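Local coordinates for response regulator receiver protein (Desulfuromonas acetoxidans, PDB 2ZAY) that probably acts in two-component signalling, as the receiver domain of a longer response regulator that would be switched by phosphorylation, at residues A60-F71 against E96-F105. Numbering follows the deposited sequence.
Sequences ANMPKISGMDLF and EEAQLLDMGF
Phe71 and Phe105 form the apolar centre, their ring centroids 4.7 Å apart and their planes inclined at 31°, an oblique pairing in which Phe71 CD1 lies over the middle of the Phe105 ring. With chi1 at -176°, opposite the backbone N, the Phe71 side chain reaches across to the end of helix 94-103, and its CZ comes to 3.7 Å from Gly104 C. Gly104, with positive phi, closes that helix in a Schellman motif, and the chain then places Phe105 against the first turn of helix 67-75, with Gly67 O at the edge of its ring near CZ. Beside the rings, Met68 lies across Leu100 and Met103 at about right angles. Its CG is packed tightly on Leu100 CD2 (3.4 Å), while Met103 bends at chi3 to bring CE within 3.8 Å of Phe71 CD2. Toward Asn61, the buried Ala60 CB packs on Leu100 CD1. At the polar edge, Asn61 ND2 donates to the syn side of Glu96 OE1 (2.8 Å, N-H...O angle 148°), with amide and carboxylate nearly coplanar, though the bond is somewhat tilted from both planes. Glu96 OE2 is hydrogen-bonded to Ser89 OG, so both carboxylate oxygens are engaged and the group's rotation is probably restricted. In this CheY-like receiver fold the helical segments 67-71 and 96-103 run almost parallel, their axes 11.7 Å apart at closest approach, on one side of the parallel sheet; Leu100 and Phe105 pack on strand 85-89, and Leu100 also touches Phe108 of strand 107-110.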
loop_
_atom_site.group_PDB
_atom_site.type_symbol
_atom_site.label_atom_id
_atom_site.label_comp_id
_atom_site.label_asym_id
_atom_site.label_seq_id
_atom_site.Cartn_x
_atom_site.Cartn_y
_atom_site.Cartn_z
ATOM N N ALA A 60 -1.943 7.703 1.427
ATOM C CA ALA A 60 -1.094 8.758 0.885
ATOM C C ALA A 60 -0.831 9.875 1.884
ATOM O O ALA A 60 0.314 10.259 2.117
ATOM C CB ALA A 60 -1.721 9.331 -0.372
ATOM N N ASN A 61 -1.893 10.395 2.480
ATOM C CA ASN A 61 -1.752 11.485 3.432
ATOM C C ASN A 61 -1.887 11.040 4.883
ATOM O O ASN A 61 -2.993 10.853 5.380
ATOM C CB ASN A 61 -2.789 12.561 3.106
ATOM C CG ASN A 61 -2.729 12.993 1.652
ATOM O OD1 ASN A 61 -1.776 13.645 1.225
ATOM N ND2 ASN A 61 -3.740 12.612 0.876
ATOM N N MET A 62 -0.746 10.857 5.545
ATOM C CA MET A 62 -0.704 10.461 6.951
ATOM C C MET A 62 0.039 11.560 7.718
ATOM O O MET A 62 1.024 12.116 7.223
ATOM C CB MET A 62 0.038 9.126 7.135
ATOM C CG MET A 62 -0.610 7.927 6.458
ATOM S SD MET A 62 0.174 6.330 6.864
ATOM C CE MET A 62 1.716 6.446 5.892
ATOM N N PRO A 63 -0.425 11.891 8.933
ATOM C CA PRO A 63 0.243 12.934 9.715
ATOM C C PRO A 63 1.658 12.529 10.105
ATOM O O PRO A 63 1.940 11.347 10.274
ATOM C CB PRO A 63 -0.679 13.100 10.924
ATOM C CG PRO A 63 -1.253 11.731 11.097
ATOM C CD PRO A 63 -1.572 11.332 9.671
ATOM N N LYS A 64 2.538 13.518 10.239
ATOM C CA LYS A 64 3.931 13.284 10.608
ATOM C C LYS A 64 4.700 12.676 9.436
ATOM O O LYS A 64 5.531 13.346 8.820
ATOM C CB LYS A 64 4.019 12.355 11.827
ATOM C CG LYS A 64 3.243 12.835 13.050
ATOM C CD LYS A 64 3.824 14.122 13.618
ATOM C CE LYS A 64 3.022 14.602 14.822
ATOM N NZ LYS A 64 3.583 15.853 15.409
ATOM N N ILE A 65 4.420 11.410 9.131
ATOM C CA ILE A 65 5.082 10.723 8.027
ATOM C C ILE A 65 4.048 10.307 6.981
ATOM O O ILE A 65 3.146 9.516 7.256
ATOM C CB ILE A 65 5.840 9.483 8.515
ATOM C CG1 ILE A 65 6.697 9.844 9.729
ATOM C CG2 ILE A 65 6.736 8.957 7.399
ATOM C CD1 ILE A 65 7.546 8.700 10.255
ATOM N N SER A 66 4.189 10.845 5.777
ATOM C CA SER A 66 3.249 10.572 4.695
ATOM C C SER A 66 3.568 9.315 3.892
ATOM O O SER A 66 4.613 8.685 4.076
ATOM C CB SER A 66 3.212 11.762 3.740
ATOM O OG SER A 66 4.373 11.770 2.929
ATOM N N GLY A 67 2.646 8.960 3.002
ATOM C CA GLY A 67 2.840 7.801 2.147
ATOM C C GLY A 67 4.029 8.049 1.234
ATOM O O GLY A 67 4.757 7.120 0.889
ATOM N N MET A 68 4.225 9.303 0.830
ATOM C CA MET A 68 5.362 9.646 -0.029
ATOM C C MET A 68 6.668 9.506 0.753
ATOM O O MET A 68 7.695 9.125 0.190
ATOM C CB MET A 68 5.239 11.075 -0.571
ATOM C CG MET A 68 4.199 11.244 -1.670
ATOM S SD MET A 68 4.198 12.911 -2.410
ATOM C CE MET A 68 3.482 13.848 -1.061
ATOM N N ASP A 69 6.626 9.815 2.049
ATOM C CA ASP A 69 7.808 9.696 2.901
ATOM C C ASP A 69 8.155 8.222 3.039
ATOM O O ASP A 69 9.324 7.838 2.989
ATOM C CB ASP A 69 7.549 10.278 4.295
ATOM C CG ASP A 69 7.417 11.787 4.284
ATOM O OD1 ASP A 69 8.208 12.439 3.568
ATOM O OD2 ASP A 69 6.535 12.318 4.999
ATOM N N LEU A 70 7.125 7.400 3.218
ATOM C CA LEU A 70 7.311 5.958 3.347
ATOM C C LEU A 70 7.891 5.423 2.042
ATOM O O LEU A 70 8.834 4.634 2.052
ATOM C CB LEU A 70 5.972 5.265 3.638
ATOM C CG LEU A 70 6.000 3.729 3.722
ATOM C CD1 LEU A 70 7.026 3.298 4.754
ATOM C CD2 LEU A 70 4.615 3.196 4.093
ATOM N N PHE A 71 7.316 5.851 0.919
ATOM C CA PHE A 71 7.799 5.412 -0.383
ATOM C C PHE A 71 9.301 5.698 -0.505
ATOM O O PHE A 71 10.080 4.828 -0.902
ATOM C CB PHE A 71 7.061 6.152 -1.496
ATOM C CG PHE A 71 7.439 5.698 -2.881
ATOM C CD1 PHE A 71 6.793 4.619 -3.472
ATOM C CD2 PHE A 71 8.445 6.347 -3.590
ATOM C CE1 PHE A 71 7.137 4.192 -4.759
ATOM C CE2 PHE A 71 8.802 5.935 -4.869
ATOM C CZ PHE A 71 8.147 4.852 -5.462
ATOM N N GLU A 96 -3.055 15.086 -7.311
ATOM C CA GLU A 96 -2.420 14.178 -6.358
ATOM C C GLU A 96 -2.157 12.842 -7.032
ATOM O O GLU A 96 -1.074 12.266 -6.888
ATOM C CB GLU A 96 -3.299 13.935 -5.133
ATOM C CG GLU A 96 -2.598 13.103 -4.059
ATOM C CD GLU A 96 -3.549 12.576 -3.002
ATOM O OE1 GLU A 96 -3.148 12.499 -1.824
ATOM O OE2 GLU A 96 -4.695 12.226 -3.348
ATOM N N GLU A 97 -3.155 12.348 -7.761
ATOM C CA GLU A 97 -3.011 11.075 -8.463
ATOM C C GLU A 97 -1.802 11.139 -9.386
ATOM O O GLU A 97 -0.939 10.259 -9.347
ATOM C CB GLU A 97 -4.274 10.746 -9.274
ATOM C CG GLU A 97 -4.197 9.400 -10.031
ATOM C CD GLU A 97 -5.547 8.939 -10.569
ATOM O OE1 GLU A 97 -6.587 9.510 -10.164
ATOM O OE2 GLU A 97 -5.571 7.994 -11.392
ATOM N N ALA A 98 -1.728 12.188 -10.209
ATOM C CA ALA A 98 -0.600 12.340 -11.128
ATOM C C ALA A 98 0.735 12.441 -10.394
ATOM O O ALA A 98 1.715 11.830 -10.814
ATOM C CB ALA A 98 -0.799 13.563 -12.028
ATOM N N GLN A 99 0.788 13.204 -9.301
ATOM C CA GLN A 99 2.043 13.329 -8.555
ATOM C C GLN A 99 2.546 11.986 -8.015
ATOM O O GLN A 99 3.733 11.661 -8.136
ATOM C CB GLN A 99 1.889 14.310 -7.385
ATOM C CG GLN A 99 3.029 14.221 -6.360
ATOM C CD GLN A 99 2.876 15.207 -5.206
ATOM O OE1 GLN A 99 1.775 15.409 -4.684
ATOM N NE2 GLN A 99 3.986 15.812 -4.793
ATOM N N LEU A 100 1.652 11.203 -7.418
ATOM C CA LEU A 100 2.054 9.912 -6.865
ATOM C C LEU A 100 2.484 8.943 -7.965
ATOM O O LEU A 100 3.515 8.276 -7.852
ATOM C CB LEU A 100 0.917 9.312 -6.044
ATOM C CG LEU A 100 0.566 10.099 -4.776
ATOM C CD1 LEU A 100 -0.501 9.339 -3.990
ATOM C CD2 LEU A 100 1.806 10.301 -3.926
ATOM N N LEU A 101 1.706 8.870 -9.035
ATOM C CA LEU A 101 2.075 7.993 -10.143
ATOM C C LEU A 101 3.412 8.443 -10.756
ATOM O O LEU A 101 4.260 7.613 -11.089
ATOM C CB LEU A 101 0.983 7.991 -11.222
ATOM C CG LEU A 101 -0.348 7.316 -10.868
ATOM C CD1 LEU A 101 -1.280 7.362 -12.068
ATOM C CD2 LEU A 101 -0.097 5.867 -10.459
ATOM N N ASP A 102 3.600 9.753 -10.900
ATOM C CA ASP A 102 4.842 10.272 -11.490
ATOM C C ASP A 102 6.068 9.915 -10.656
ATOM O O ASP A 102 7.151 9.696 -11.200
ATOM C CB ASP A 102 4.756 11.793 -11.690
ATOM C CG ASP A 102 3.779 12.187 -12.799
ATOM O OD1 ASP A 102 3.487 11.351 -13.681
ATOM O OD2 ASP A 102 3.306 13.341 -12.806
ATOM N N MET A 103 5.871 9.848 -9.339
ATOM C CA MET A 103 6.895 9.498 -8.346
ATOM C C MET A 103 7.347 8.048 -8.433
ATOM O O MET A 103 8.475 7.718 -8.046
ATOM C CB MET A 103 6.340 9.660 -6.936
ATOM C CG MET A 103 6.673 10.919 -6.227
ATOM S SD MET A 103 5.920 10.808 -4.607
ATOM C CE MET A 103 7.177 9.945 -3.689
ATOM N N GLY A 104 6.449 7.175 -8.877
ATOM C CA GLY A 104 6.804 5.771 -8.971
ATOM C C GLY A 104 5.822 4.829 -8.296
ATOM O O GLY A 104 6.019 3.608 -8.317
ATOM N N PHE A 105 4.783 5.369 -7.665
ATOM C CA PHE A 105 3.782 4.499 -7.050
ATOM C C PHE A 105 3.252 3.643 -8.196
ATOM O O PHE A 105 2.955 4.162 -9.277
ATOM C CB PHE A 105 2.654 5.326 -6.422
ATOM C CG PHE A 105 2.950 5.782 -5.011
ATOM C CD1 PHE A 105 2.615 4.984 -3.924
ATOM C CD2 PHE A 105 3.602 6.996 -4.775
ATOM C CE1 PHE A 105 2.925 5.382 -2.611
ATOM C CE2 PHE A 105 3.917 7.403 -3.466
ATOM C CZ PHE A 105 3.578 6.596 -2.388
#